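Local coordinates for terminase subunit UL89 protein (PDB 3N4P), which forms the nuclease domain of the terminase large subunit, part of the motor that probably drives viral DNA into empty capsids during packaging, at residues D132-A137 against I164-Y169; A189-Q194 against V261-Y266. One frame throughout, in Å; residues are numbered along the deposited sequence.

Contact 1 of 2, residues D132-A137 against I164-Y169; sequences DELRIA and IRVLFY
Strands 133-138 and 165-172 are the two parallel strands of a beta-alpha-beta unit, joined through helix 144-161, in the central mixed sheet of the nuclease domain. Four backbone hydrogen bonds join them, in register from Leu134 with Val166 to Ile136 with Phe168. Leu134 N donates to Arg165 O at 3.0 Å, nearly straight (169°). Leu167 N bonds to Leu134 O, Ile136 N to Leu167 O, and Tyr169 N to Ile136 O.

Leu134, Ile136, Val166 and Phe168 share the face covered by helix 144-161. There Val166 CG1 lies 3.8 Å from Ile136 CD1. Ile136 and Phe168 run side by side, Ile136 CG2 3.4 Å from Phe168 CE2.

Glu133, Arg135, Arg165 and Leu167 occupy the other face. Glu133 forms salt bridges with both arginines. Its OE1 takes Arg135 NE at 3.2 Å from above the carboxylate plane and is also hydrogen-bonded to Thr62 OG1. Arg135 NH1 is hydrogen-bonded to Ala273 O. Leu167 CD2 lies over one face of the Arg135 guanidinium, toward its rim, 3.7 Å from Arg135 NH2. With CG anti to the backbone N (chi1 -174°), the extended Glu133 chain carries OE2 to Arg165 NH1 at 2.8 Å, the carboxylate and guanidinium planes 41° apart.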
loop_
_atom_site.group_PDB
_atom_site.type_symbol
_atom_site.label_atom_id
_atom_site.label_comp_id
_atom_site.label_asym_id
_atom_site.label_seq_id
_atom_site.Cartn_x
_atom_site.Cartn_y
_atom_site.Cartn_z
ATOM N N ASP B 132 -8.685 2.411 21.071
ATOM C CA ASP B 132 -9.067 2.511 22.487
ATOM C C ASP B 132 -10.289 1.706 22.935
ATOM O O ASP B 132 -10.631 1.744 24.132
ATOM C CB ASP B 132 -9.145 3.996 22.973
ATOM C CG ASP B 132 -10.417 4.783 22.477
ATOM O OD1 ASP B 132 -11.180 4.358 21.548
ATOM O OD2 ASP B 132 -10.634 5.896 23.052
ATOM N N GLU B 133 -10.892 0.953 22.006
ATOM C CA GLU B 133 -12.063 0.085 22.245
ATOM C C GLU B 133 -12.073 -1.156 21.346
ATOM O O GLU B 133 -11.612 -1.096 20.219
ATOM C CB GLU B 133 -13.316 0.900 21.965
ATOM C CG GLU B 133 -14.700 0.290 22.273
ATOM C CD GLU B 133 -15.823 1.314 21.959
ATOM O OE1 GLU B 133 -16.115 1.583 20.737
ATOM O OE2 GLU B 133 -16.403 1.884 22.923
ATOM N N LEU B 134 -12.613 -2.263 21.846
ATOM C CA LEU B 134 -12.846 -3.494 21.073
ATOM C C LEU B 134 -14.292 -3.867 20.968
ATOM O O LEU B 134 -14.975 -3.875 21.970
ATOM C CB LEU B 134 -12.274 -4.682 21.796
ATOM C CG LEU B 134 -10.900 -5.111 21.451
ATOM C CD1 LEU B 134 -10.490 -6.131 22.599
ATOM C CD2 LEU B 134 -10.909 -5.690 19.996
ATOM N N ARG B 135 -14.732 -4.269 19.790
ATOM C CA ARG B 135 -16.079 -4.722 19.595
ATOM C C ARG B 135 -16.025 -6.013 18.874
ATOM O O ARG B 135 -15.515 -6.079 17.754
ATOM C CB ARG B 135 -16.842 -3.734 18.763
ATOM C CG ARG B 135 -17.368 -2.615 19.577
ATOM C CD ARG B 135 -18.081 -1.518 18.737
ATOM N NE ARG B 135 -18.369 -0.450 19.676
ATOM C CZ ARG B 135 -19.587 0.007 20.006
ATOM N NH1 ARG B 135 -20.698 -0.423 19.375
ATOM N NH2 ARG B 135 -19.681 0.946 20.954
ATOM N N ILE B 136 -16.578 -7.045 19.499
ATOM C CA ILE B 136 -16.348 -8.410 19.073
ATOM C C ILE B 136 -17.668 -9.115 18.836
ATOM O O ILE B 136 -18.507 -9.107 19.688
ATOM C CB ILE B 136 -15.535 -9.176 20.175
ATOM C CG1 ILE B 136 -14.209 -8.462 20.419
ATOM C CG2 ILE B 136 -15.287 -10.665 19.805
ATOM C CD1 ILE B 136 -13.479 -8.955 21.713
ATOM N N ALA B 137 -17.817 -9.759 17.689
ATOM C CA ALA B 137 -18.943 -10.648 17.455
ATOM C C ALA B 137 -18.505 -12.094 17.332
ATOM O O ALA B 137 -17.632 -12.407 16.522
ATOM C CB ALA B 137 -19.625 -10.226 16.117
ATOM N N ILE B 164 -8.418 -2.137 28.225
ATOM C CA ILE B 164 -9.194 -1.566 27.168
ATOM C C ILE B 164 -10.663 -1.937 27.399
ATOM O O ILE B 164 -10.924 -2.954 27.994
ATOM C CB ILE B 164 -8.707 -2.139 25.805
ATOM C CG1 ILE B 164 -9.413 -1.413 24.654
ATOM C CG2 ILE B 164 -8.896 -3.685 25.774
ATOM C CD1 ILE B 164 -8.550 -1.160 23.432
ATOM N N ARG B 165 -11.624 -1.174 26.880
ATOM C CA ARG B 165 -13.029 -1.589 27.012
ATOM C C ARG B 165 -13.358 -2.578 25.958
ATOM O O ARG B 165 -13.067 -2.363 24.766
ATOM C CB ARG B 165 -14.011 -0.419 26.976
ATOM C CG ARG B 165 -13.447 0.762 26.282
ATOM C CD ARG B 165 -13.977 2.108 26.785
ATOM N NE ARG B 165 -15.368 2.119 27.241
ATOM C CZ ARG B 165 -16.390 2.671 26.591
ATOM N NH1 ARG B 165 -16.209 3.257 25.407
ATOM N NH2 ARG B 165 -17.605 2.638 27.141
ATOM N N VAL B 166 -13.985 -3.665 26.390
ATOM C CA VAL B 166 -14.383 -4.759 25.506
ATOM C C VAL B 166 -15.909 -4.804 25.491
ATOM O O VAL B 166 -16.536 -4.688 26.555
ATOM C CB VAL B 166 -13.883 -6.086 26.076
ATOM C CG1 VAL B 166 -13.581 -7.011 24.998
ATOM C CG2 VAL B 166 -12.606 -5.860 26.848
ATOM N N LEU B 167 -16.501 -4.941 24.315
ATOM C CA LEU B 167 -17.961 -5.022 24.117
ATOM C C LEU B 167 -18.185 -6.199 23.203
ATOM O O LEU B 167 -17.364 -6.465 22.362
ATOM C CB LEU B 167 -18.499 -3.792 23.405
ATOM C CG LEU B 167 -18.664 -2.490 24.189
ATOM C CD1 LEU B 167 -17.383 -1.686 24.323
ATOM C CD2 LEU B 167 -19.726 -1.662 23.551
ATOM N N PHE B 168 -19.277 -6.910 23.377
ATOM C CA PHE B 168 -19.551 -8.078 22.586
ATOM C C PHE B 168 -20.906 -7.861 21.946
ATOM O O PHE B 168 -21.730 -7.100 22.451
ATOM C CB PHE B 168 -19.538 -9.356 23.408
ATOM C CG PHE B 168 -18.175 -9.908 23.633
ATOM C CD1 PHE B 168 -17.406 -9.476 24.695
ATOM C CD2 PHE B 168 -17.639 -10.860 22.772
ATOM C CE1 PHE B 168 -16.122 -9.999 24.928
ATOM C CE2 PHE B 168 -16.343 -11.386 22.993
ATOM C CZ PHE B 168 -15.584 -10.947 24.065
ATOM N N TYR B 169 -21.112 -8.463 20.787
ATOM C CA TYR B 169 -22.387 -8.272 20.083
ATOM C C TYR B 169 -23.322 -9.110 20.932
ATOM O O TYR B 169 -22.988 -10.267 21.198
ATOM C CB TYR B 169 -22.313 -8.884 18.703
ATOM C CG TYR B 169 -23.503 -8.563 17.853
ATOM C CD1 TYR B 169 -23.415 -7.583 16.848
ATOM C CD2 TYR B 169 -24.716 -9.233 18.016
ATOM C CE1 TYR B 169 -24.525 -7.269 16.050
ATOM C CE2 TYR B 169 -25.845 -8.910 17.206
ATOM C CZ TYR B 169 -25.731 -7.945 16.238
ATOM O OH TYR B 169 -26.814 -7.634 15.448
#

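Contact 2 of 2, residues A189-Q194 against V261-Y266; sequences ALAVEQ and VIMATY
Helix segments 189-194 and 261-266 cross almost at right angles, at 96°, with their axes 9.0 Å apart at closest approach. The nearest CA atoms are those of Ala191 and Tyr266, 5.6 Å from each other. Ala191 is the small residue at the crossing. Its CB points toward the second helix and sits over one face of the Tyr266 ring. This is a CH-pi contact, 3.7 Å from CB of Ala191 to the centroid of the Tyr266 ring and 23° off the ring normal. CG of Tyr266 is anti to the backbone N (chi1 -174°), which carries the ring out across the first helix to Ala191 and Leu190. The ring's hydroxyl oxygen ends beside Leu190, 3.6 Å from CD1 of Leu190.

The same Ala191 methyl touches two more side chains. Met263 bends at chi2 and brings its SD to 3.5 Å from Ala191 CB. Ile262 sets its CG2 branch against the Ala191 methyl and carbonyl. CD1 of Ile262, at the end of its other branch, reaches CG2 of Val192. Gln194 brings its OE1 to the edge of the Tyr266 ring, near its plane.

A water sits between the helices. It lies within hydrogen-bonding distance of two main-chain oxygens, 2.8 Å from Ala191 O and 3.1 Å from Ile262 O. Helix 256-267 also packs on strands 62-67 and 80-88, so it lies between the sheet and helix 187-200. The side chain of Met263 is about 7 Å from that of Glu139, a magnesium ligand and predicted catalytic residue. The arrangement is a near-perpendicular helix-helix crossing beside the nuclease metal site. Its first helix belongs to the region required for UL56 interaction and DNA packaging.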
loop_
_atom_site.group_PDB
_atom_site.type_symbol
_atom_site.label_atom_id
_atom_site.label_comp_id
_atom_site.label_asym_id
_atom_site.label_seq_id
_atom_site.Cartn_x
_atom_site.Cartn_y
_atom_site.Cartn_z
ATOM N N ALA B 189 -26.580 -11.906 3.161
ATOM C CA ALA B 189 -26.684 -11.418 1.777
ATOM C C ALA B 189 -26.303 -9.926 1.719
ATOM O O ALA B 189 -25.444 -9.547 0.963
ATOM C CB ALA B 189 -28.009 -11.685 1.219
ATOM N N LEU B 190 -26.878 -9.096 2.589
ATOM C CA LEU B 190 -26.517 -7.655 2.615
ATOM C C LEU B 190 -24.995 -7.434 2.754
ATOM O O LEU B 190 -24.374 -6.644 2.003
ATOM C CB LEU B 190 -27.234 -6.942 3.768
ATOM C CG LEU B 190 -28.742 -7.089 3.870
ATOM C CD1 LEU B 190 -29.349 -6.150 4.935
ATOM C CD2 LEU B 190 -29.385 -6.875 2.502
ATOM N N ALA B 191 -24.422 -8.132 3.733
ATOM C CA ALA B 191 -22.979 -8.111 3.974
ATOM C C ALA B 191 -22.146 -8.523 2.756
ATOM O O ALA B 191 -21.284 -7.774 2.327
ATOM C CB ALA B 191 -22.578 -8.937 5.313
ATOM N N VAL B 192 -22.468 -9.648 2.130
ATOM C CA VAL B 192 -21.724 -10.085 0.950
ATOM C C VAL B 192 -21.812 -9.028 -0.146
ATOM O O VAL B 192 -20.781 -8.522 -0.664
ATOM C CB VAL B 192 -22.202 -11.491 0.508
ATOM C CG1 VAL B 192 -21.870 -11.767 -0.950
ATOM C CG2 VAL B 192 -21.532 -12.536 1.404
ATOM N N GLU B 193 -23.046 -8.668 -0.482
ATOM C CA GLU B 193 -23.289 -7.680 -1.506
ATOM C C GLU B 193 -22.650 -6.319 -1.200
ATOM O O GLU B 193 -22.124 -5.687 -2.090
ATOM C CB GLU B 193 -24.791 -7.563 -1.732
ATOM C CG GLU B 193 -25.154 -6.525 -2.701
ATOM C CD GLU B 193 -25.143 -6.993 -4.165
ATOM O OE1 GLU B 193 -24.177 -6.657 -4.915
ATOM O OE2 GLU B 193 -26.112 -7.688 -4.554
ATOM N N GLN B 194 -22.723 -5.850 0.033
ATOM C CA GLN B 194 -21.986 -4.638 0.433
ATOM C C GLN B 194 -20.423 -4.756 0.308
ATOM O O GLN B 194 -19.740 -3.825 -0.132
ATOM C CB GLN B 194 -22.333 -4.217 1.893
ATOM C CG GLN B 194 -21.497 -2.985 2.312
ATOM C CD GLN B 194 -21.435 -2.692 3.790
ATOM O OE1 GLN B 194 -20.629 -3.285 4.552
ATOM N NE2 GLN B 194 -22.249 -1.736 4.205
ATOM N N VAL B 261 -13.993 -11.522 7.216
ATOM C CA VAL B 261 -13.704 -10.150 6.856
ATOM C C VAL B 261 -15.019 -9.454 6.416
ATOM O O VAL B 261 -15.311 -8.357 6.807
ATOM C CB VAL B 261 -12.670 -10.155 5.680
ATOM C CG1 VAL B 261 -12.525 -8.755 4.989
ATOM C CG2 VAL B 261 -11.343 -10.748 6.185
ATOM N N ILE B 262 -15.808 -10.103 5.588
ATOM C CA ILE B 262 -17.067 -9.522 5.161
ATOM C C ILE B 262 -17.918 -9.066 6.391
ATOM O O ILE B 262 -18.463 -7.986 6.396
ATOM C CB ILE B 262 -17.800 -10.517 4.235
ATOM C CG1 ILE B 262 -17.022 -10.643 2.924
ATOM C CG2 ILE B 262 -19.248 -10.072 3.928
ATOM C CD1 ILE B 262 -17.530 -11.663 1.975
ATOM N N MET B 263 -17.924 -9.850 7.463
ATOM C CA MET B 263 -18.794 -9.586 8.585
ATOM C C MET B 263 -18.188 -8.562 9.531
ATOM O O MET B 263 -18.884 -7.677 10.000
ATOM C CB MET B 263 -19.140 -10.873 9.317
ATOM C CG MET B 263 -19.895 -11.853 8.516
ATOM S SD MET B 263 -21.485 -11.191 7.799
ATOM C CE MET B 263 -21.720 -12.574 6.687
ATOM N N ALA B 264 -16.900 -8.644 9.795
ATOM C CA ALA B 264 -16.318 -7.582 10.603
ATOM C C ALA B 264 -16.571 -6.231 9.923
ATOM O O ALA B 264 -16.935 -5.264 10.596
ATOM C CB ALA B 264 -14.823 -7.816 10.859
ATOM N N THR B 265 -16.379 -6.151 8.612
ATOM C CA THR B 265 -16.568 -4.873 7.909
ATOM C C THR B 265 -18.020 -4.404 7.996
ATOM O O THR B 265 -18.281 -3.253 8.322
ATOM C CB THR B 265 -16.038 -4.929 6.440
ATOM O OG1 THR B 265 -16.748 -5.924 5.682
ATOM C CG2 THR B 265 -14.571 -5.320 6.441
ATOM N N TYR B 266 -18.957 -5.314 7.762
ATOM C CA TYR B 266 -20.369 -5.086 7.916
ATOM C C TYR B 266 -20.812 -4.582 9.318
ATOM O O TYR B 266 -21.636 -3.645 9.418
ATOM C CB TYR B 266 -21.076 -6.391 7.613
ATOM C CG TYR B 266 -22.572 -6.321 7.581
ATOM C CD1 TYR B 266 -23.230 -5.591 6.565
ATOM C CD2 TYR B 266 -23.344 -7.012 8.528
ATOM C CE1 TYR B 266 -24.599 -5.521 6.498
ATOM C CE2 TYR B 266 -24.746 -6.965 8.459
ATOM C CZ TYR B 266 -25.357 -6.201 7.442
ATOM O OH TYR B 266 -26.725 -6.118 7.332
HETATM O O HOH W 1 -19.596 -6.345 4.027
#

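How the contacts relate
Contact 1 comes first along the chain and closes before contact 2 opens. Their centres are 19 Å apart, and their nearest atoms are about 7 Å apart without touching. Contact 1 is within the central mixed sheet. Contact 2 joins two helices, one of which, 256-267, packs on strands 62-67 and 80-88 of that sheet. Strand 62-67 relates the two, because it pairs with 133-138 and also touches helix 256-267. Ala137 in contact 1 and Met263 in contact 2 approach the magnesium ligands Asp68 and Glu139. Sheet and helix layer thus both lie near the magnesium site, consistent with their framing the predicted nuclease centre. Helix 187-200 lies within the region required for UL56 interaction.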